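PDB 5ZHB: cellobiose 2-epimerase from Caldibacillus thermoamylovorans, which probably interconverts cellobiose and 4-O-beta-D-glucosyl-D-mannose by reversibly inverting C2 of the sugar at the reducing end. Local coordinates for residues 247-252 with 310-315; 291-296 with 303-308; 352-357 with 370-375. All blocks are in the same frame, centred on the assembly; numbering follows the deposited sequence.

How the contacts relate
From the N terminus, helix 245-262 comes first, and contact 1 closes a long loop by setting its segment 247-252 against 310-315 of helix 306-323. Contact 2 is nested within that loop: 291-296 turns back through a beta hairpin to 303-308, the point where helix 306-323 begins. Contact 3 follows in series, closing a short loop from 352-357 to 370-375 just as helix 375-387 starts. Contacts 1 and 2 share helix 306-323, and Leu-291 packs on Ala-312. Contacts 2 and 3 meet in one antiparallel sheet, where 299-305 borders 355-356. Contact 1 joins two neighbouring inner helices of an (alpha/alpha)6 barrel; contacts 2 and 3 join the sheet to the starts of helices 306-323 and 375-387.

Contact 1: residues 247-252 with 310-315; sequences HDIEAS and VEAMVG
Ile-249 and Glu-250 of helix 245-262 pack on Glu-311, Ala-312 and Gly-315 of helix 306-323, a buried contact between neighbouring inner helices of the (alpha/alpha)6 barrel. The two segments run roughly parallel, their axes crossing at 37° and approaching to 8.0 Å. That closeness depends on a residue without a side chain: a CB on Gly-315 would point at the other helix and fall 2.6 Å from Ile-249 CG1. Ile-249 lays CG2 3.6 Å from Ala-312 CA. Its chi1 (-168°) sets CG1 anti to the backbone N, close to the CA atoms of both Ala-312 and Gly-315, and chi2 (56°) carries CD1 on to 3.8 Å from Gly-315 C. Beyond it, a water donates to both Ser-252 OG and Gly-315 O, bridging the helices where the apolar contact ends.

On the other flank the two glutamates cross obliquely. Glu-311 OE1 comes 3.4 Å from Glu-250 CG, so the contact uses the aliphatic part of the extended Glu-250 chain. Their OE2 atoms lie 3.8 Å apart without a bond between them. Partners outside hold Glu-311, Trp-253 NE1 at OE1 and His-376 ND1 and Arg-379 at OE2, and so fix its rotation; Arg-379 is only a weak, long ion partner of Glu-250.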
loop_
_atom_site.group_PDB
_atom_site.type_symbol
_atom_site.label_atom_id
_atom_site.label_comp_id
_atom_site.label_asym_id
_atom_site.label_seq_id
_atom_site.Cartn_x
_atom_site.Cartn_y
_atom_site.Cartn_z
ATOM N N HIS A 247 7.067 -5.498 -4.051
ATOM C CA HIS A 247 7.107 -5.468 -2.602
ATOM C C HIS A 247 8.493 -5.069 -2.093
ATOM O O HIS A 247 8.625 -4.294 -1.154
ATOM C CB HIS A 247 6.719 -6.800 -1.956
ATOM C CG HIS A 247 5.259 -7.076 -1.947
ATOM N ND1 HIS A 247 4.670 -7.829 -2.949
ATOM C CD2 HIS A 247 4.306 -6.789 -1.052
ATOM C CE1 HIS A 247 3.364 -7.926 -2.687
ATOM N NE2 HIS A 247 3.129 -7.311 -1.540
ATOM N N ASP A 248 9.540 -5.615 -2.695
ATOM C CA ASP A 248 10.888 -5.316 -2.210
ATOM C C ASP A 248 11.199 -3.827 -2.260
ATOM O O ASP A 248 11.683 -3.256 -1.302
ATOM C CB ASP A 248 11.893 -6.148 -2.986
ATOM C CG ASP A 248 11.905 -7.621 -2.612
ATOM O OD1 ASP A 248 10.824 -8.144 -2.256
ATOM O OD2 ASP A 248 12.989 -8.232 -2.666
ATOM N N ILE A 249 10.968 -3.193 -3.419
ATOM C CA ILE A 249 11.386 -1.823 -3.601
ATOM C C ILE A 249 10.483 -0.898 -2.787
ATOM O O ILE A 249 10.941 0.109 -2.247
ATOM C CB ILE A 249 11.492 -1.469 -5.100
ATOM C CG1 ILE A 249 12.198 -0.142 -5.297
ATOM C CG2 ILE A 249 10.140 -1.512 -5.826
ATOM C CD1 ILE A 249 13.581 -0.085 -4.667
ATOM N N GLU A 250 9.201 -1.271 -2.651
ATOM C CA GLU A 250 8.305 -0.579 -1.742
ATOM C C GLU A 250 8.829 -0.665 -0.307
ATOM O O GLU A 250 8.922 0.351 0.363
ATOM C CB GLU A 250 6.922 -1.229 -1.852
ATOM C CG GLU A 250 5.881 -0.579 -0.938
ATOM C CD GLU A 250 4.516 -1.269 -0.987
ATOM O OE1 GLU A 250 4.459 -2.484 -1.301
ATOM O OE2 GLU A 250 3.504 -0.577 -0.730
ATOM N N ALA A 251 9.129 -1.881 0.160
ATOM C CA ALA A 251 9.623 -2.102 1.509
ATOM C C ALA A 251 10.897 -1.306 1.785
ATOM O O ALA A 251 11.047 -0.741 2.865
ATOM C CB ALA A 251 9.892 -3.575 1.715
ATOM N N SER A 252 11.790 -1.252 0.783
ATOM C CA SER A 252 13.022 -0.488 0.921
ATOM C C SER A 252 12.718 0.893 1.478
ATOM O O SER A 252 13.291 1.286 2.479
ATOM C CB SER A 252 13.769 -0.402 -0.379
ATOM O OG SER A 252 14.890 0.457 -0.269
ATOM N N VAL A 310 5.242 2.375 -9.829
ATOM C CA VAL A 310 5.356 3.595 -9.046
ATOM C C VAL A 310 6.146 3.370 -7.745
ATOM O O VAL A 310 6.811 4.278 -7.281
ATOM C CB VAL A 310 3.984 4.230 -8.720
ATOM C CG1 VAL A 310 3.154 4.440 -9.975
ATOM C CG2 VAL A 310 3.189 3.470 -7.679
ATOM N N GLU A 311 5.981 2.224 -7.088
ATOM C CA GLU A 311 6.799 1.910 -5.916
ATOM C C GLU A 311 8.276 1.864 -6.312
ATOM O O GLU A 311 9.129 2.252 -5.528
ATOM C CB GLU A 311 6.391 0.614 -5.222
ATOM C CG GLU A 311 5.003 0.691 -4.583
ATOM C CD GLU A 311 4.771 1.764 -3.558
ATOM O OE1 GLU A 311 5.772 2.197 -2.952
ATOM O OE2 GLU A 311 3.589 2.208 -3.378
ATOM N N ALA A 312 8.589 1.355 -7.495
ATOM C CA ALA A 312 9.983 1.356 -7.950
ATOM C C ALA A 312 10.488 2.793 -8.120
ATOM O O ALA A 312 11.620 3.117 -7.732
ATOM C CB ALA A 312 10.109 0.550 -9.220
ATOM N N MET A 313 9.644 3.682 -8.660
ATOM C CA MET A 313 10.071 5.075 -8.824
ATOM C C MET A 313 10.366 5.687 -7.458
ATOM O O MET A 313 11.389 6.359 -7.282
ATOM C CB MET A 313 9.074 5.931 -9.627
ATOM C CG MET A 313 9.116 5.629 -11.105
ATOM S SD MET A 313 7.999 6.584 -12.161
ATOM C CE MET A 313 6.359 5.945 -11.779
ATOM N N VAL A 314 9.532 5.419 -6.448
ATOM C CA VAL A 314 9.762 6.036 -5.156
ATOM C C VAL A 314 11.023 5.421 -4.526
ATOM O O VAL A 314 11.883 6.136 -4.029
ATOM C CB VAL A 314 8.545 5.966 -4.213
ATOM C CG1 VAL A 314 8.851 6.562 -2.840
ATOM C CG2 VAL A 314 7.337 6.663 -4.843
ATOM N N GLY A 315 11.118 4.095 -4.530
ATOM C CA GLY A 315 12.177 3.415 -3.815
ATOM C C GLY A 315 13.525 3.732 -4.451
ATOM O O GLY A 315 14.494 3.932 -3.738
HETATM O O HOH W 1 14.777 2.978 -1.110
#

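Contact 2: residues 291-296 with 303-308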
loop_
_atom_site.group_PDB
_atom_site.type_symbol
_atom_site.label_atom_id
_atom_site.label_comp_id
_atom_site.label_asym_id
_atom_site.label_seq_id
_atom_site.Cartn_x
_atom_site.Cartn_y
_atom_site.Cartn_z
ATOM N N LEU A 291 9.430 -2.542 -14.760
ATOM C CA LEU A 291 9.683 -3.642 -13.832
ATOM C C LEU A 291 8.750 -4.811 -14.078
ATOM O O LEU A 291 7.543 -4.640 -14.220
ATOM C CB LEU A 291 9.536 -3.221 -12.379
ATOM C CG LEU A 291 10.760 -2.502 -11.833
ATOM C CD1 LEU A 291 10.667 -1.060 -12.216
ATOM C CD2 LEU A 291 10.888 -2.735 -10.365
ATOM N N ALA A 292 9.344 -6.012 -14.053
ATOM C CA ALA A 292 8.617 -7.257 -14.014
ATOM C C ALA A 292 7.819 -7.343 -12.719
ATOM O O ALA A 292 8.040 -6.558 -11.799
ATOM C CB ALA A 292 9.587 -8.434 -14.130
ATOM N N TYR A 293 6.950 -8.359 -12.638
ATOM C CA TYR A 293 6.061 -8.513 -11.495
ATOM C C TYR A 293 6.622 -9.484 -10.459
ATOM O O TYR A 293 6.758 -9.141 -9.285
ATOM C CB TYR A 293 4.691 -8.951 -12.023
ATOM C CG TYR A 293 3.628 -9.102 -10.954
ATOM C CD1 TYR A 293 3.436 -8.135 -9.966
ATOM C CD2 TYR A 293 2.834 -10.237 -10.918
ATOM C CE1 TYR A 293 2.452 -8.282 -8.999
ATOM C CE2 TYR A 293 1.869 -10.402 -9.946
ATOM C CZ TYR A 293 1.685 -9.428 -8.985
ATOM O OH TYR A 293 0.725 -9.646 -8.045
ATOM N N GLU A 294 6.836 -10.736 -10.861
ATOM C CA GLU A 294 7.165 -11.782 -9.904
ATOM C C GLU A 294 8.096 -12.781 -10.573
ATOM O O GLU A 294 8.097 -12.906 -11.804
ATOM C CB GLU A 294 5.960 -12.629 -9.489
ATOM C CG GLU A 294 5.048 -11.973 -8.461
ATOM C CD GLU A 294 3.794 -12.814 -8.242
ATOM O OE1 GLU A 294 3.488 -13.709 -9.052
ATOM O OE2 GLU A 294 3.124 -12.549 -7.239
ATOM N N ASN A 295 8.846 -13.493 -9.729
ATOM C CA ASN A 295 9.642 -14.635 -10.168
ATOM C C ASN A 295 9.316 -15.817 -9.255
ATOM O O ASN A 295 9.643 -15.823 -8.080
ATOM C CB ASN A 295 11.114 -14.260 -10.264
ATOM C CG ASN A 295 11.978 -15.418 -10.720
ATOM O OD1 ASN A 295 11.529 -16.566 -10.799
ATOM N ND2 ASN A 295 13.208 -15.111 -11.074
ATOM N N GLU A 296 8.549 -16.756 -9.801
ATOM C CA GLU A 296 8.034 -17.880 -9.049
ATOM C C GLU A 296 8.736 -19.131 -9.562
ATOM O O GLU A 296 8.617 -19.459 -10.742
ATOM C CB GLU A 296 6.526 -18.074 -9.211
ATOM C CG GLU A 296 5.977 -19.068 -8.189
ATOM C CD GLU A 296 4.455 -19.006 -8.097
ATOM O OE1 GLU A 296 3.808 -18.448 -9.000
ATOM O OE2 GLU A 296 3.914 -19.462 -7.090
ATOM N N THR A 303 4.512 -9.290 -16.774
ATOM C CA THR A 303 3.447 -8.293 -16.714
ATOM C C THR A 303 3.958 -7.054 -15.989
ATOM O O THR A 303 4.576 -7.166 -14.936
ATOM C CB THR A 303 2.234 -8.831 -15.959
ATOM O OG1 THR A 303 1.847 -10.052 -16.565
ATOM C CG2 THR A 303 1.054 -7.865 -16.016
ATOM N N ARG A 304 3.713 -5.879 -16.575
ATOM C CA ARG A 304 4.009 -4.607 -15.949
ATOM C C ARG A 304 2.782 -4.124 -15.173
ATOM O O ARG A 304 1.788 -3.734 -15.791
ATOM C CB ARG A 304 4.362 -3.556 -16.994
ATOM C CG ARG A 304 5.785 -3.609 -17.531
ATOM C CD ARG A 304 5.973 -4.802 -18.484
ATOM N NE ARG A 304 7.156 -4.621 -19.332
ATOM C CZ ARG A 304 7.609 -5.508 -20.222
ATOM N NH1 ARG A 304 7.102 -6.722 -20.271
ATOM N NH2 ARG A 304 8.613 -5.175 -21.006
ATOM N N VAL A 305 2.848 -4.232 -13.842
ATOM C CA VAL A 305 1.714 -3.964 -12.967
ATOM C C VAL A 305 1.880 -2.542 -12.478
ATOM O O VAL A 305 2.993 -2.174 -12.102
ATOM C CB VAL A 305 1.598 -4.965 -11.798
ATOM C CG1 VAL A 305 0.461 -4.622 -10.849
ATOM C CG2 VAL A 305 1.367 -6.383 -12.296
ATOM N N TRP A 306 0.773 -1.771 -12.425
ATOM C CA TRP A 306 0.842 -0.337 -12.187
ATOM C C TRP A 306 1.548 -0.009 -10.867
ATOM O O TRP A 306 2.475 0.819 -10.837
ATOM C CB TRP A 306 -0.560 0.317 -12.305
ATOM C CG TRP A 306 -1.277 0.518 -10.997
ATOM C CD1 TRP A 306 -1.286 1.671 -10.275
ATOM C CD2 TRP A 306 -1.993 -0.449 -10.213
ATOM N NE1 TRP A 306 -2.006 1.501 -9.126
ATOM C CE2 TRP A 306 -2.436 0.212 -9.045
ATOM C CE3 TRP A 306 -2.322 -1.792 -10.381
ATOM C CZ2 TRP A 306 -3.144 -0.432 -8.032
ATOM C CZ3 TRP A 306 -3.058 -2.419 -9.400
ATOM C CH2 TRP A 306 -3.469 -1.750 -8.251
ATOM N N TRP A 307 1.160 -0.663 -9.779
ATOM C CA TRP A 307 1.671 -0.287 -8.463
ATOM C C TRP A 307 3.161 -0.600 -8.335
ATOM O O TRP A 307 3.865 0.136 -7.645
ATOM C CB TRP A 307 0.865 -0.910 -7.310
ATOM C CG TRP A 307 0.985 -2.399 -7.111
ATOM C CD1 TRP A 307 0.134 -3.364 -7.555
ATOM C CD2 TRP A 307 2.002 -3.081 -6.349
ATOM N NE1 TRP A 307 0.567 -4.601 -7.164
ATOM C CE2 TRP A 307 1.715 -4.457 -6.425
ATOM C CE3 TRP A 307 3.126 -2.658 -5.623
ATOM C CZ2 TRP A 307 2.507 -5.414 -5.784
ATOM C CZ3 TRP A 307 3.894 -3.603 -4.976
ATOM C CH2 TRP A 307 3.600 -4.969 -5.071
ATOM N N VAL A 308 3.605 -1.663 -9.033
ATOM C CA VAL A 308 5.014 -2.045 -9.023
ATOM C C VAL A 308 5.879 -0.935 -9.622
ATOM O O VAL A 308 6.878 -0.529 -9.027
ATOM C CB VAL A 308 5.188 -3.398 -9.745
ATOM C CG1 VAL A 308 6.665 -3.727 -9.946
ATOM C CG2 VAL A 308 4.427 -4.532 -9.068
HETATM O O HOH W 2 5.174 -5.528 -12.797
#
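Tyr-293 sets its ring against Val-305 and Val-308 where a beta hairpin, strands 294-296 and 299-305, runs directly into helix 306-323, an inner helix of the (alpha/alpha)6 barrel. Tyr-293 CG stands anti to the backbone N (chi1 -178°), which carries it toward the other segment, and chi2 (46°) sets the ring face to Val-305. Two valine methyls are the bumps, one over a face and one at the edge. Val-305 CG2 sits over one face, 3.9 Å from the Tyr-293 ring centroid and offset toward the rim, a CH-pi contact; Glu-294 CG covers the opposite face. Val-308 CG2 instead lies in the ring plane at the edge, 3.8 Å from Tyr-293 CD1, and the same methyl rests over the centre of the Trp-307 indole. Beta-branched valine suits this corner because its two methyls serve different hollows: Val-308 CG1 turns to Leu-291 CB (3.8 Å) and to the carbonyl Ala-292 O (3.7 Å).

No direct hydrogen bond joins the segments; Leu-291 O and Thr-303 O are both acceptors, and a water bridges them. It donates to these two carbonyls, one from each segment, and accepts from the N-H of Val-305, the N-cap residue. Arg-304 lays CG beside Leu-291 O and bends at chi2; Ser-290, Tyr-302 O and Asp-288 hold its guanidinium, the last through a salt bridge. Beside the water, Tyr-293 CB presses to 3.4 Å from Thr-303 O.

Contact 3: residues 352-357 with 370-375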
loop_
_atom_site.group_PDB
_atom_site.type_symbol
_atom_site.label_atom_id
_atom_site.label_comp_id
_atom_site.label_asym_id
_atom_site.label_seq_id
_atom_site.Cartn_x
_atom_site.Cartn_y
_atom_site.Cartn_z
ATOM N N TRP A 352 -5.327 5.040 -14.779
ATOM C CA TRP A 352 -4.231 4.155 -15.126
ATOM C C TRP A 352 -4.780 2.749 -15.363
ATOM O O TRP A 352 -5.683 2.252 -14.694
ATOM C CB TRP A 352 -3.165 4.147 -14.009
ATOM C CG TRP A 352 -2.417 5.440 -13.770
ATOM C CD1 TRP A 352 -2.810 6.726 -13.973
ATOM C CD2 TRP A 352 -1.061 5.529 -13.269
ATOM N NE1 TRP A 352 -1.812 7.605 -13.638
ATOM C CE2 TRP A 352 -0.721 6.894 -13.203
ATOM C CE3 TRP A 352 -0.106 4.580 -12.899
ATOM C CZ2 TRP A 352 0.524 7.330 -12.758
ATOM C CZ3 TRP A 352 1.126 5.015 -12.463
ATOM C CH2 TRP A 352 1.447 6.360 -12.419
ATOM N N TYR A 353 -4.163 2.045 -16.298
ATOM C CA TYR A 353 -4.461 0.632 -16.434
ATOM C C TYR A 353 -3.904 -0.166 -15.255
ATOM O O TYR A 353 -2.927 0.227 -14.623
ATOM C CB TYR A 353 -3.819 0.100 -17.701
ATOM C CG TYR A 353 -4.261 0.775 -18.979
ATOM C CD1 TYR A 353 -5.591 0.743 -19.397
ATOM C CD2 TYR A 353 -3.311 1.328 -19.832
ATOM C CE1 TYR A 353 -5.972 1.352 -20.588
ATOM C CE2 TYR A 353 -3.678 1.916 -21.028
ATOM C CZ TYR A 353 -5.000 1.891 -21.420
ATOM O OH TYR A 353 -5.301 2.457 -22.613
ATOM N N TRP A 354 -4.557 -1.289 -14.965
ATOM C CA TRP A 354 -4.110 -2.198 -13.934
ATOM C C TRP A 354 -2.709 -2.698 -14.278
ATOM O O TRP A 354 -1.799 -2.701 -13.449
ATOM C CB TRP A 354 -5.101 -3.366 -13.836
ATOM C CG TRP A 354 -4.753 -4.356 -12.753
ATOM C CD1 TRP A 354 -3.680 -5.208 -12.758
ATOM C CD2 TRP A 354 -5.475 -4.645 -11.545
ATOM N NE1 TRP A 354 -3.647 -5.956 -11.617
ATOM C CE2 TRP A 354 -4.759 -5.664 -10.873
ATOM C CE3 TRP A 354 -6.663 -4.175 -10.989
ATOM C CZ2 TRP A 354 -5.186 -6.208 -9.667
ATOM C CZ3 TRP A 354 -7.110 -4.740 -9.818
ATOM C CH2 TRP A 354 -6.385 -5.749 -9.169
ATOM N N SER A 355 -2.557 -3.167 -15.520
ATOM C CA SER A 355 -1.282 -3.717 -15.953
ATOM C C SER A 355 -1.166 -3.645 -17.465
ATOM O O SER A 355 -2.154 -3.368 -18.151
ATOM C CB SER A 355 -1.084 -5.128 -15.412
ATOM O OG SER A 355 -2.105 -6.020 -15.825
ATOM N N VAL A 356 0.056 -3.873 -17.948
ATOM C CA VAL A 356 0.363 -3.943 -19.366
ATOM C C VAL A 356 1.077 -5.262 -19.648
ATOM O O VAL A 356 1.952 -5.676 -18.894
ATOM C CB VAL A 356 1.195 -2.745 -19.847
ATOM C CG1 VAL A 356 1.500 -2.858 -21.331
ATOM C CG2 VAL A 356 0.502 -1.432 -19.519
ATOM N N GLU A 357 0.649 -5.947 -20.710
ATOM C CA GLU A 357 1.279 -7.190 -21.143
ATOM C C GLU A 357 2.614 -6.897 -21.841
ATOM O O GLU A 357 2.913 -5.743 -22.169
ATOM C CB GLU A 357 0.353 -7.937 -22.103
ATOM C CG GLU A 357 -1.038 -8.246 -21.546
ATOM C CD GLU A 357 -1.042 -9.095 -20.294
ATOM O OE1 GLU A 357 -0.213 -10.025 -20.263
ATOM O OE2 GLU A 357 -1.822 -8.837 -19.349
ATOM N N PRO A 370 -12.003 -3.095 -5.543
ATOM C CA PRO A 370 -11.504 -3.445 -4.224
ATOM C C PRO A 370 -9.983 -3.484 -4.147
ATOM O O PRO A 370 -9.451 -3.240 -3.075
ATOM C CB PRO A 370 -12.144 -4.815 -3.957
ATOM C CG PRO A 370 -13.421 -4.763 -4.770
ATOM C CD PRO A 370 -12.985 -4.068 -6.051
ATOM N N TRP A 371 -9.313 -3.847 -5.246
ATOM C CA TRP A 371 -7.870 -4.007 -5.223
ATOM C C TRP A 371 -7.161 -2.990 -6.105
ATOM O O TRP A 371 -5.952 -3.104 -6.287
ATOM C CB TRP A 371 -7.494 -5.442 -5.612
ATOM C CG TRP A 371 -7.959 -6.400 -4.552
ATOM C CD1 TRP A 371 -8.954 -7.324 -4.672
ATOM C CD2 TRP A 371 -7.555 -6.393 -3.160
ATOM N NE1 TRP A 371 -9.158 -7.939 -3.466
ATOM C CE2 TRP A 371 -8.322 -7.389 -2.521
ATOM C CE3 TRP A 371 -6.617 -5.670 -2.405
ATOM C CZ2 TRP A 371 -8.186 -7.662 -1.161
ATOM C CZ3 TRP A 371 -6.499 -5.927 -1.050
ATOM C CH2 TRP A 371 -7.281 -6.910 -0.438
ATOM N N LYS A 372 -7.871 -1.954 -6.583
ATOM C CA LYS A 372 -7.205 -0.917 -7.352
ATOM C C LYS A 372 -7.847 0.420 -7.031
ATOM O O LYS A 372 -9.045 0.617 -7.294
ATOM C CB LYS A 372 -7.204 -1.177 -8.854
ATOM C CG LYS A 372 -6.382 -0.102 -9.626
ATOM C CD LYS A 372 -6.137 -0.450 -11.086
ATOM C CE LYS A 372 -5.488 0.644 -11.885
ATOM N NZ LYS A 372 -6.211 1.898 -11.810
ATOM N N CYS A 373 -7.029 1.290 -6.425
ATOM C CA CYS A 373 -7.528 2.546 -5.910
ATOM C C CYS A 373 -6.412 3.573 -6.075
ATOM O O CYS A 373 -5.517 3.372 -6.894
ATOM C CB CYS A 373 -8.160 2.323 -4.546
ATOM S SG CYS A 373 -6.956 1.666 -3.365
ATOM N N PRO A 374 -6.545 4.793 -5.513
ATOM C CA PRO A 374 -5.567 5.845 -5.795
ATOM C C PRO A 374 -4.362 5.936 -4.867
ATOM O O PRO A 374 -3.601 6.881 -4.981
ATOM C CB PRO A 374 -6.465 7.084 -5.622
ATOM C CG PRO A 374 -7.344 6.738 -4.453
ATOM C CD PRO A 374 -7.643 5.264 -4.660
ATOM N N TYR A 375 -4.208 4.995 -3.926
ATOM C CA TYR A 375 -3.170 5.115 -2.909
ATOM C C TYR A 375 -1.771 5.026 -3.524
ATOM O O TYR A 375 -0.960 5.934 -3.294
ATOM C CB TYR A 375 -3.456 4.123 -1.777
ATOM C CG TYR A 375 -2.313 3.315 -1.177
ATOM C CD1 TYR A 375 -1.490 3.834 -0.187
ATOM C CD2 TYR A 375 -2.118 1.981 -1.537
ATOM C CE1 TYR A 375 -0.495 3.073 0.423
ATOM C CE2 TYR A 375 -1.134 1.204 -0.933
ATOM C CZ TYR A 375 -0.299 1.757 0.031
ATOM O OH TYR A 375 0.663 0.991 0.660
#
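Lys-372 reaches from the loop before helix 375-387, the last inner helix of the (alpha/alpha)6 barrel, to the main chain leading into edge strand 355-356 of the antiparallel sheet. Its NZ donates to Trp-352 O at 3.0 Å, with a C=O...N angle of 135° and the nitrogen tilted 33° out of the carbonyl plane. The chain is extended as far as CE and then bends at chi4 (-54°), which swings NZ onto this carbonyl. Glu-351 forms a salt bridge with Lys-372 NZ and Ile-367 O takes another hydrogen bond from it, so three oxygens grip the buried ammonium and probably stabilise its positive charge. Lysine fits because a long apolar stem must pass a tryptophan before its polar tip is used. That stem and Trp-354 slide past each other in opposite directions: Lys-372 CB lies 3.7 Å from Trp-354 CZ3, and Lys-372 CD 3.8 Å from Trp-354 CE3. The far corner of the same indole, Trp-354 CH2, touches Trp-371 CB at 3.7 Å; the two tryptophan side chains run side by side, pointing the same way.

A second shell positions these groups. Trp-306, first residue of helix 306-323, meets both, Lys-372 in a cation-pi contact and Trp-354 edge-to-face. Arg-365 adds a cation-pi partner for Trp-354, and Glu-11 anchors Trp-352 through NE1. Next to its tip, the lysine also brings CE to 3.2 Å from Trp-352 O.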